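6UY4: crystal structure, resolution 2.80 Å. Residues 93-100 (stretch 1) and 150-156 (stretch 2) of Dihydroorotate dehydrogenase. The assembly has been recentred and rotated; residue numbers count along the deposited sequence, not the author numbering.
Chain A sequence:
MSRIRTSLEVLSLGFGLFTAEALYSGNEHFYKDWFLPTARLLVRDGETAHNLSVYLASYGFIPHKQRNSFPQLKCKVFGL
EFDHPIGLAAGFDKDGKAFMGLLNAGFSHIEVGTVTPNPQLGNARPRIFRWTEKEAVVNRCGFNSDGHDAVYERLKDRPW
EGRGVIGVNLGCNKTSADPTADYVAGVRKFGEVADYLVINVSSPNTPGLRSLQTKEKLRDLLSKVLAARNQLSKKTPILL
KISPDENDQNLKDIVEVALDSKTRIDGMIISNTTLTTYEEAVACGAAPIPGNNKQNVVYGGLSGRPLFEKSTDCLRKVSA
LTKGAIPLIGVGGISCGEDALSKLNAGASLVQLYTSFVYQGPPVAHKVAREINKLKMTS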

ATOM      1  N   ASP A  93       0.747  -3.443  -8.160  1.00 68.57           N
ATOM      2  CA  ASP A  93       1.865  -3.595  -9.088  1.00 68.91           C
ATOM      3  C   ASP A  93       3.082  -4.103  -8.313  1.00 70.59           C
ATOM      4  O   ASP A  93       4.047  -3.385  -8.046  1.00 71.30           O
ATOM      5  CB  ASP A  93       2.149  -2.279  -9.799  1.00 66.85           C
ATOM      6  CG  ASP A  93       3.044  -2.454 -11.006  1.00 72.65           C
ATOM      7  OD1 ASP A  93       3.286  -3.614 -11.402  1.00 75.25           O
ATOM      8  OD2 ASP A  93       3.506  -1.432 -11.557  1.00 69.66           O
ATOM      9  N   LYS A  94       3.004  -5.383  -7.938  0.94 68.95           N
ATOM     10  CA  LYS A  94       4.052  -5.989  -7.122  0.94 64.61           C
ATOM     11  C   LYS A  94       5.392  -6.015  -7.843  0.94 72.02           C
ATOM     12  O   LYS A  94       6.443  -5.940  -7.197  0.94 77.93           O
ATOM     13  CB  LYS A  94       3.655  -7.411  -6.723  0.94 65.73           C
ATOM     14  CG  LYS A  94       2.424  -7.512  -5.843  0.94 73.58           C
ATOM     15  CD  LYS A  94       2.000  -8.966  -5.681  0.94 80.08           C
ATOM     16  CE  LYS A  94       0.861  -9.114  -4.686  0.94 79.93           C
ATOM     17  NZ  LYS A  94       1.271  -8.709  -3.313  0.94 81.91           N
ATOM     18  N   ASP A  95       5.380  -6.124  -9.171  0.94 69.14           N
ATOM     19  CA  ASP A  95       6.595  -6.327  -9.948  0.94 65.96           C
ATOM     20  C   ASP A  95       6.927  -5.146 -10.852  0.94 69.06           C
ATOM     21  O   ASP A  95       7.864  -5.238 -11.652  0.94 66.44           O
ATOM     22  CB  ASP A  95       6.470  -7.607 -10.777  0.94 72.49           C
ATOM     23  CG  ASP A  95       6.014  -8.793  -9.950  0.94 77.83           C
ATOM     24  OD1 ASP A  95       6.467  -8.922  -8.793  0.94 76.60           O
ATOM     25  OD2 ASP A  95       5.194  -9.591 -10.453  0.94 80.15           O
ATOM     26  N   GLY A  96       6.189  -4.046 -10.747  1.00 65.38           N
ATOM     27  CA  GLY A  96       6.464  -2.881 -11.572  1.00 68.02           C
ATOM     28  C   GLY A  96       6.208  -3.098 -13.047  1.00 73.92           C
ATOM     29  O   GLY A  96       6.947  -2.565 -13.886  1.00 73.02           O
ATOM     30  N   LYS A  97       5.176  -3.868 -13.386  1.00 75.60           N
ATOM     31  CA  LYS A  97       4.868  -4.175 -14.775  1.00 77.69           C
ATOM     32  C   LYS A  97       3.863  -3.216 -15.399  1.00 79.12           C
ATOM     33  O   LYS A  97       3.792  -3.136 -16.630  1.00 84.28           O
ATOM     34  CB  LYS A  97       4.329  -5.604 -14.892  1.00 78.25           C
ATOM     35  CG  LYS A  97       5.287  -6.678 -14.401  1.00 74.54           C
ATOM     36  CD  LYS A  97       4.651  -8.055 -14.495  1.00 66.14           C
ATOM     37  CE  LYS A  97       5.614  -9.136 -14.042  1.00 81.66           C
ATOM     38  NZ  LYS A  97       4.994 -10.489 -14.084  1.00 77.92           N
ATOM     39  N   ALA A  98       3.090  -2.484 -14.587  1.00 74.00           N
ATOM     40  CA  ALA A  98       2.020  -1.658 -15.135  1.00 79.36           C
ATOM     41  C   ALA A  98       1.887  -0.304 -14.442  1.00 77.75           C
ATOM     42  O   ALA A  98       0.797   0.281 -14.461  1.00 77.57           O
ATOM     43  CB  ALA A  98       0.679  -2.400 -15.057  1.00 77.67           C
ATOM     44  N   PHE A  99       2.959   0.222 -13.846  1.00 70.78           N
ATOM     45  CA  PHE A  99       2.851   1.495 -13.139  1.00 65.82           C
ATOM     46  C   PHE A  99       2.630   2.658 -14.099  1.00 74.91           C
ATOM     47  O   PHE A  99       2.027   3.666 -13.715  1.00 78.41           O
ATOM     48  CB  PHE A  99       4.098   1.739 -12.288  1.00 64.87           C
ATOM     49  CG  PHE A  99       5.370   1.840 -13.083  1.00 68.46           C
ATOM     50  CD1 PHE A  99       5.869   3.075 -13.463  1.00 65.61           C
ATOM     51  CD2 PHE A  99       6.069   0.700 -13.445  1.00 71.44           C
ATOM     52  CE1 PHE A  99       7.039   3.170 -14.196  1.00 69.87           C
ATOM     53  CE2 PHE A  99       7.237   0.789 -14.176  1.00 69.23           C
ATOM     54  CZ  PHE A  99       7.723   2.025 -14.551  1.00 72.38           C
ATOM     55  N   MET A 100       3.111   2.542 -15.339  1.00 73.38           N
ATOM     56  CA  MET A 100       2.922   3.616 -16.311  1.00 72.46           C
ATOM     57  C   MET A 100       1.451   3.774 -16.679  1.00 75.84           C
ATOM     58  O   MET A 100       0.912   4.888 -16.666  1.00 76.89           O
ATOM     59  CB  MET A 100       3.768   3.349 -17.557  1.00 71.04           C
ATOM     60  CG  MET A 100       5.258   3.562 -17.351  1.00 74.61           C
ATOM     61  SD  MET A 100       5.651   5.254 -16.865  1.00 84.37           S
ATOM     62  CE  MET A 100       4.952   6.176 -18.233  1.00 84.53           C
ATOM     63  N   ALA A 150      14.708  -8.328 -11.048  1.00 78.97           N
ATOM     64  CA  ALA A 150      13.665  -8.291 -12.069  1.00 69.75           C
ATOM     65  C   ALA A 150      12.851  -7.005 -11.985  1.00 69.33           C
ATOM     66  O   ALA A 150      12.519  -6.404 -13.012  1.00 73.48           O
ATOM     67  CB  ALA A 150      12.756  -9.513 -11.936  1.00 64.35           C
ATOM     68  N   VAL A 151      12.526  -6.563 -10.767  1.00 69.50           N
ATOM     69  CA  VAL A 151      11.747  -5.339 -10.613  1.00 67.28           C
ATOM     70  C   VAL A 151      12.609  -4.111 -10.883  1.00 66.10           C
ATOM     71  O   VAL A 151      12.120  -3.108 -11.419  1.00 67.44           O
ATOM     72  CB  VAL A 151      11.108  -5.290  -9.213  1.00 68.54           C
ATOM     73  CG1 VAL A 151      10.253  -4.041  -9.054  1.00 60.75           C
ATOM     74  CG2 VAL A 151      10.276  -6.538  -8.968  1.00 69.05           C
ATOM     75  N   TYR A 152      13.896  -4.165 -10.530  1.00 69.24           N
ATOM     76  CA  TYR A 152      14.777  -3.027 -10.774  1.00 65.43           C
ATOM     77  C   TYR A 152      14.991  -2.786 -12.262  1.00 68.49           C
ATOM     78  O   TYR A 152      15.151  -1.635 -12.684  1.00 70.32           O
ATOM     79  CB  TYR A 152      16.120  -3.241 -10.071  1.00 66.03           C
ATOM     80  CG  TYR A 152      17.159  -2.192 -10.394  1.00 69.12           C
ATOM     81  CD1 TYR A 152      17.137  -0.951  -9.771  1.00 73.86           C
ATOM     82  CD2 TYR A 152      18.165  -2.445 -11.316  1.00 66.61           C
ATOM     83  CE1 TYR A 152      18.086   0.011 -10.063  1.00 70.66           C
ATOM     84  CE2 TYR A 152      19.118  -1.490 -11.614  1.00 65.43           C
ATOM     85  CZ  TYR A 152      19.074  -0.265 -10.984  1.00 65.06           C
ATOM     86  OH  TYR A 152      20.021   0.689 -11.277  1.00 70.35           O
ATOM     87  N   GLU A 153      14.999  -3.849 -13.071  1.00 72.54           N
ATOM     88  CA  GLU A 153      15.139  -3.681 -14.513  1.00 68.81           C
ATOM     89  C   GLU A 153      13.952  -2.949 -15.122  1.00 72.76           C
ATOM     90  O   GLU A 153      14.086  -2.364 -16.202  1.00 80.77           O
ATOM     91  CB  GLU A 153      15.318  -5.043 -15.189  1.00 71.57           C
ATOM     92  CG  GLU A 153      16.696  -5.651 -14.996  1.00 84.72           C
ATOM     93  CD  GLU A 153      17.790  -4.826 -15.647  1.00 90.50           C
ATOM     94  OE1 GLU A 153      17.543  -4.263 -16.736  1.00 85.99           O
ATOM     95  OE2 GLU A 153      18.893  -4.735 -15.068  1.00 89.01           O
ATOM     96  N   ARG A 154      12.800  -2.964 -14.455  1.00 68.29           N
ATOM     97  CA  ARG A 154      11.616  -2.270 -14.938  1.00 69.94           C
ATOM     98  C   ARG A 154      11.503  -0.842 -14.417  1.00 74.27           C
ATOM     99  O   ARG A 154      10.604  -0.112 -14.849  1.00 78.19           O
ATOM    100  CB  ARG A 154      10.355  -3.053 -14.555  1.00 68.48           C
ATOM    101  CG  ARG A 154      10.393  -4.522 -14.947  1.00 65.84           C
ATOM    102  CD  ARG A 154       9.040  -5.181 -14.735  1.00 70.95           C
ATOM    103  NE  ARG A 154       9.057  -6.603 -15.067  1.00 73.22           N
ATOM    104  CZ  ARG A 154       9.111  -7.581 -14.168  1.00 71.36           C
ATOM    105  NH1 ARG A 154       9.147  -7.295 -12.875  1.00 67.29           N
ATOM    106  NH2 ARG A 154       9.121  -8.847 -14.562  1.00 78.80           N
ATOM    107  N   LEU A 155      12.389  -0.424 -13.509  1.00 66.58           N
ATOM    108  CA  LEU A 155      12.327   0.907 -12.922  1.00 65.65           C
ATOM    109  C   LEU A 155      13.611   1.711 -13.076  1.00 74.88           C
ATOM    110  O   LEU A 155      13.682   2.831 -12.555  1.00 80.33           O
ATOM    111  CB  LEU A 155      11.981   0.817 -11.426  1.00 63.51           C
ATOM    112  CG  LEU A 155      10.630   0.229 -11.017  1.00 70.41           C
ATOM    113  CD1 LEU A 155      10.573   0.045  -9.509  1.00 71.26           C
ATOM    114  CD2 LEU A 155       9.497   1.123 -11.487  1.00 73.49           C
ATOM    115  N   LYS A 156      14.621   1.188 -13.775  1.00 73.40           N
ATOM    116  CA  LYS A 156      15.933   1.828 -13.761  1.00 73.01           C
ATOM    117  C   LYS A 156      15.941   3.131 -14.552  1.00 77.26           C
ATOM    118  O   LYS A 156      16.564   4.113 -14.129  1.00 77.08           O
ATOM    119  CB  LYS A 156      16.993   0.863 -14.298  1.00 74.51           C
ATOM    120  CG  LYS A 156      16.653   0.231 -15.638  1.00 81.55           C
ATOM    121  CD  LYS A 156      17.766  -0.691 -16.110  1.00 80.37           C
TER

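A mostly loop-built segment packs against the last part of a helix and the residues after it in a small, mixed contact, held by one arginine-to-carbonyl hydrogen bond and one apolar pair, Phe99 with Leu155, with 324 Å² buried over both sides. The backbones come closest where the CA atoms of Asp95 and Val151 lie 5.3 Å apart. Arg154, whose CB points toward stretch 1, gives up the largest area. Its extended side chain runs beside the loop, with CD 3.5 Å from Gly96 O, and places NH1 2.7 Å from Asp95 O. This is the hydrogen bond across the stretches; its N-H...O angle of 134° is bent, and the carbonyl sits at the edge of the guanidinium, where the N-H groups point. Over one guanidinium face lies the Lys97 aliphatic chain, CE 3.6 Å from Arg154 NH2. The like charges stay further apart, Lys97 NZ to Arg154 NH2 being 4.5 Å, and Lys97 NZ also makes a long salt bridge, 3.7 Å, to Asp95 OD2.

Gly96 has a positive phi (67°), which by itself favours glycine, and an ideal CB there would lie 3.7 Å from Val151 CG1. The closest approach of Val151 is to backbone, its CG1 3.7 Å from Asp95 O. Further along, the CA-to-CB bond of Phe99 points toward stretch 2. Leu155 CD2 sits over one face of its ring, 3.8 Å from the ring centroid of Phe99, a CH-pi contact between buried apolar groups, while Arg154 O approaches the ring edge, 3.5 Å from Phe99 CE2.

Asp93 makes no contact across the interface but ties down the loop that does: its OD1 accepts a hydrogen bond from Lys97 N at 2.8 Å, and its OD2 accepts one from Ala98 N at 3.2 Å, just before the helix that begins at Phe99.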